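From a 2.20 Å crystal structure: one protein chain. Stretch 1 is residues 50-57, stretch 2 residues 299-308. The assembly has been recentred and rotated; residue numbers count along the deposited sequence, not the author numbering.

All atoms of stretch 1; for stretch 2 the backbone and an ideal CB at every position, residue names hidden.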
# COMPACT_ATOMS: atom_id res chain seq x y z
N GLY A 50 10.06 21.81 46.69
CA GLY A 50 9.51 20.71 45.91
C GLY A 50 10.56 19.66 45.60
O GLY A 50 11.74 19.97 45.49
N TRP A 51 10.13 18.41 45.46
CA TRP A 51 11.05 17.30 45.27
C TRP A 51 10.81 16.58 43.95
O TRP A 51 9.68 16.48 43.47
CB TRP A 51 10.95 16.32 46.44
CG TRP A 51 11.57 16.87 47.72
CD1 TRP A 51 10.97 17.68 48.64
CD2 TRP A 51 12.90 16.64 48.21
NE1 TRP A 51 11.84 17.96 49.67
CE2 TRP A 51 13.03 17.33 49.43
CE3 TRP A 51 13.98 15.89 47.73
CZ2 TRP A 51 14.21 17.32 50.16
CZ3 TRP A 51 15.15 15.87 48.47
CH2 TRP A 51 15.26 16.59 49.67
N GLY A 52 11.90 16.11 43.36
CA GLY A 52 11.87 15.22 42.22
C GLY A 52 12.86 14.10 42.41
O GLY A 52 13.78 14.20 43.22
N GLU A 53 12.68 13.04 41.65
CA GLU A 53 13.54 11.87 41.73
C GLU A 53 13.78 11.37 40.32
O GLU A 53 12.84 11.28 39.54
CB GLU A 53 12.88 10.77 42.57
CG GLU A 53 13.52 9.40 42.46
CD GLU A 53 13.28 8.53 43.68
OE1 GLU A 53 12.24 8.72 44.36
OE2 GLU A 53 14.13 7.66 43.97
N ALA A 54 15.03 11.08 40.00
CA ALA A 54 15.42 10.47 38.74
C ALA A 54 15.59 8.98 38.95
O ALA A 54 16.53 8.54 39.62
CB ALA A 54 16.71 11.10 38.21
N ALA A 55 14.67 8.20 38.41
CA ALA A 55 14.73 6.75 38.49
C ALA A 55 15.13 6.21 37.12
O ALA A 55 14.39 6.39 36.16
CB ALA A 55 13.38 6.19 38.89
N PRO A 56 16.31 5.60 37.02
CA PRO A 56 16.64 4.84 35.81
C PRO A 56 15.70 3.67 35.50
O PRO A 56 14.83 3.31 36.32
CB PRO A 56 18.06 4.35 36.08
CG PRO A 56 18.67 5.46 36.90
CD PRO A 56 17.53 5.98 37.76
N TRP A 57 15.90 3.08 34.32
CA TRP A 57 14.95 2.15 33.71
C TRP A 57 15.68 0.90 33.19
O TRP A 57 15.33 -0.24 33.52
CB TRP A 57 14.19 2.88 32.59
CG TRP A 57 13.69 2.01 31.48
CD1 TRP A 57 14.29 1.79 30.26
CD2 TRP A 57 12.49 1.21 31.49
NE1 TRP A 57 13.54 0.91 29.52
CE2 TRP A 57 12.43 0.54 30.24
CE3 TRP A 57 11.47 0.99 32.43
CZ2 TRP A 57 11.38 -0.33 29.90
CZ3 TRP A 57 10.43 0.12 32.09
CH2 TRP A 57 10.39 -0.53 30.84
N UNK A 299 2.74 0.54 33.64
CA UNK A 299 4.05 -0.06 33.46
C UNK A 299 4.65 -0.37 34.80
O UNK A 299 3.92 -0.61 35.78
CB UNK A 299 4.97 0.86 32.66
N UNK A 300 5.98 -0.32 34.87
CA UNK A 300 6.73 -0.60 36.09
C UNK A 300 7.07 0.70 36.83
O UNK A 300 7.96 1.41 36.41
CB UNK A 300 8.01 -1.37 35.76
N UNK A 301 6.38 0.99 37.93
CA UNK A 301 6.64 2.19 38.70
C UNK A 301 7.76 1.92 39.70
O UNK A 301 7.76 0.89 40.37
CB UNK A 301 5.37 2.66 39.41
N UNK A 302 8.70 2.84 39.79
CA UNK A 302 9.77 2.77 40.77
C UNK A 302 9.17 3.07 42.14
O UNK A 302 8.38 4.00 42.28
CB UNK A 302 10.90 3.74 40.43
N UNK A 303 9.54 2.26 43.14
CA UNK A 303 8.96 2.33 44.48
C UNK A 303 9.46 3.53 45.29
O UNK A 303 8.86 3.87 46.31
CB UNK A 303 9.27 1.04 45.24
N UNK A 304 10.55 4.16 44.86
CA UNK A 304 11.02 5.38 45.49
C UNK A 304 9.86 6.35 45.58
O UNK A 304 9.20 6.65 44.58
CB UNK A 304 12.19 5.99 44.72
N UNK A 305 9.61 6.85 46.78
CA UNK A 305 8.35 7.51 47.09
C UNK A 305 8.05 8.73 46.25
O UNK A 305 6.89 9.01 45.97
CB UNK A 305 8.34 7.91 48.57
N UNK A 306 9.10 9.44 45.86
CA UNK A 306 8.96 10.70 45.13
C UNK A 306 8.55 10.43 43.69
O UNK A 306 7.63 11.05 43.18
CB UNK A 306 10.26 11.50 45.17
N UNK A 307 9.24 9.50 43.04
CA UNK A 307 8.91 9.10 41.68
C UNK A 307 7.56 8.38 41.60
O UNK A 307 6.82 8.49 40.60
CB UNK A 307 10.01 8.20 41.12
N UNK A 308 7.25 7.61 42.64
CA UNK A 308 5.99 6.91 42.72
C UNK A 308 4.83 7.88 42.89
O UNK A 308 3.78 7.69 42.32
CB UNK A 308 6.02 5.90 43.87

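Position 299 has phi/psi of 77/-150, a positive phi that by itself favours glycine, and an ideal CB there finds nothing of stretch 1 within 5.5 Å. The backbone is therefore the sole evidence, and the residue is Gly299.

At position 300 the CA-to-CB bond points toward stretch 1, and the ideal CB lies 4.6 Å from Trp57 CZ3. Growth straight toward the indole is limited, so a small or β-branched side chain would suit, polar or apolar, though a longer one turned aside is not excluded by stretch 1. Thr300 is deposited, with chi1 at 57° (p). Its OG1 comes to 3.2 Å from Trp57 CZ3, at the ring edge and near its plane. A carbon edge offers this oxygen no acceptor, and OG1 is left without a polar partner in the model.

Position 301, in the same short strand, is out of reach of stretch 1, which places no constraint on it; the deposited residue is Leu301.

Position 302 turns its CB back toward stretch 1, 3.8 Å from Ala55 CB. The carboxylate of Glu53 lies off to one side of that methyl, with Glu53 OE2 about 6.2 Å from the ideal CB of 302, so the site offers an apolar surface nearby and a negative charge farther out. An apolar side chain could use the methyl alone, whereas a long donor such as lysine, arginine or tryptophan might use both. Trp302 does so with chi1 at 169° (t): its CD1 packs 3.5 Å from Ala55 CB, and NE1 donates a hydrogen bond to Glu53 OE2 at 3.0 Å, with an N-H...acceptor angle of 152°. The oxygen sits near the plane of the indole, at its edge, where the N-H can address it.

At position 303 the CB points away and stretch 1 exerts no selection; the residue is Glu303.

Position 304 gives the most restrictive test. An ideal CB would point toward stretch 1 and stand 2.7 Å from Glu53 OE2, a clash, so only the absence of a side chain fits this carboxylate placement. Gly304 meets that demand at the N-cap position; its C lies 3.6 Å from Glu53 OE1, and its O accepts a backbone hydrogen bond from N of position 308 at 2.9 Å.

Position 305 begins the helix (phi/psi -60/-32) with its CB direction sideways and no stretch 1 atom within 5.5 Å of an ideal CB. Several residues would be compatible; Gly305 is found.

Position 306 directs its CB toward stretch 1, 3.5 Å from Glu53 OE1, 4.6 Å from Gly52 C and 5.0 Å from Trp51 CB. Branched aliphatics such as valine, leucine or isoleucine would suit the strand surface beside it. Ile306 places CG2 3.7 Å from Gly52 C and extends CD1 to 4.0 Å from Trp51 CB.

At position 307 the ideal CB points toward stretch 1, 3.9 Å from Glu53 CG and 4.5 Å from Ala55 CB, favouring a small residue. Ala307 fits closely, while its N donates a weak hydrogen bond to Glu53 OE1 (3.4 Å, 159°).

Position 308 points sideways, beyond reach of stretch 1; Leu308 leads its side-chain end away.

Stretch 2 (299-308) GTLWEGGIAL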
# COMPACT_ATOMS: atom_id res chain seq x y z
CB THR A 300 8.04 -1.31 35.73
OG1 THR A 300 8.78 -0.49 34.82
CG2 THR A 300 7.77 -2.64 35.06
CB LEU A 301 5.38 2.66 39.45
CG LEU A 301 4.17 3.11 38.62
CD1 LEU A 301 2.94 3.30 39.52
CD2 LEU A 301 4.50 4.38 37.84
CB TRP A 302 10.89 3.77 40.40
CG TRP A 302 11.92 3.97 41.47
CD1 TRP A 302 12.31 5.15 42.02
CD2 TRP A 302 12.69 2.95 42.12
NE1 TRP A 302 13.28 4.95 42.96
CE2 TRP A 302 13.53 3.60 43.05
CE3 TRP A 302 12.76 1.56 42.00
CZ2 TRP A 302 14.43 2.91 43.86
CZ3 TRP A 302 13.64 0.87 42.81
CH2 TRP A 302 14.46 1.54 43.73
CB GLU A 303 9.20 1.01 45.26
CG GLU A 303 8.20 -0.13 44.93
CD GLU A 303 8.75 -1.55 45.21
OE1 GLU A 303 8.95 -1.92 46.40
OE2 GLU A 303 8.96 -2.31 44.23
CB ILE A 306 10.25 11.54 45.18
CG1 ILE A 306 10.63 11.84 46.62
CG2 ILE A 306 10.05 12.86 44.42
CD1 ILE A 306 11.98 12.52 46.77
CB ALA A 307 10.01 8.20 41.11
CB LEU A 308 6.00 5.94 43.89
CG LEU A 308 4.72 5.14 44.13
CD1 LEU A 308 4.32 4.38 42.88
CD2 LEU A 308 4.96 4.21 45.30
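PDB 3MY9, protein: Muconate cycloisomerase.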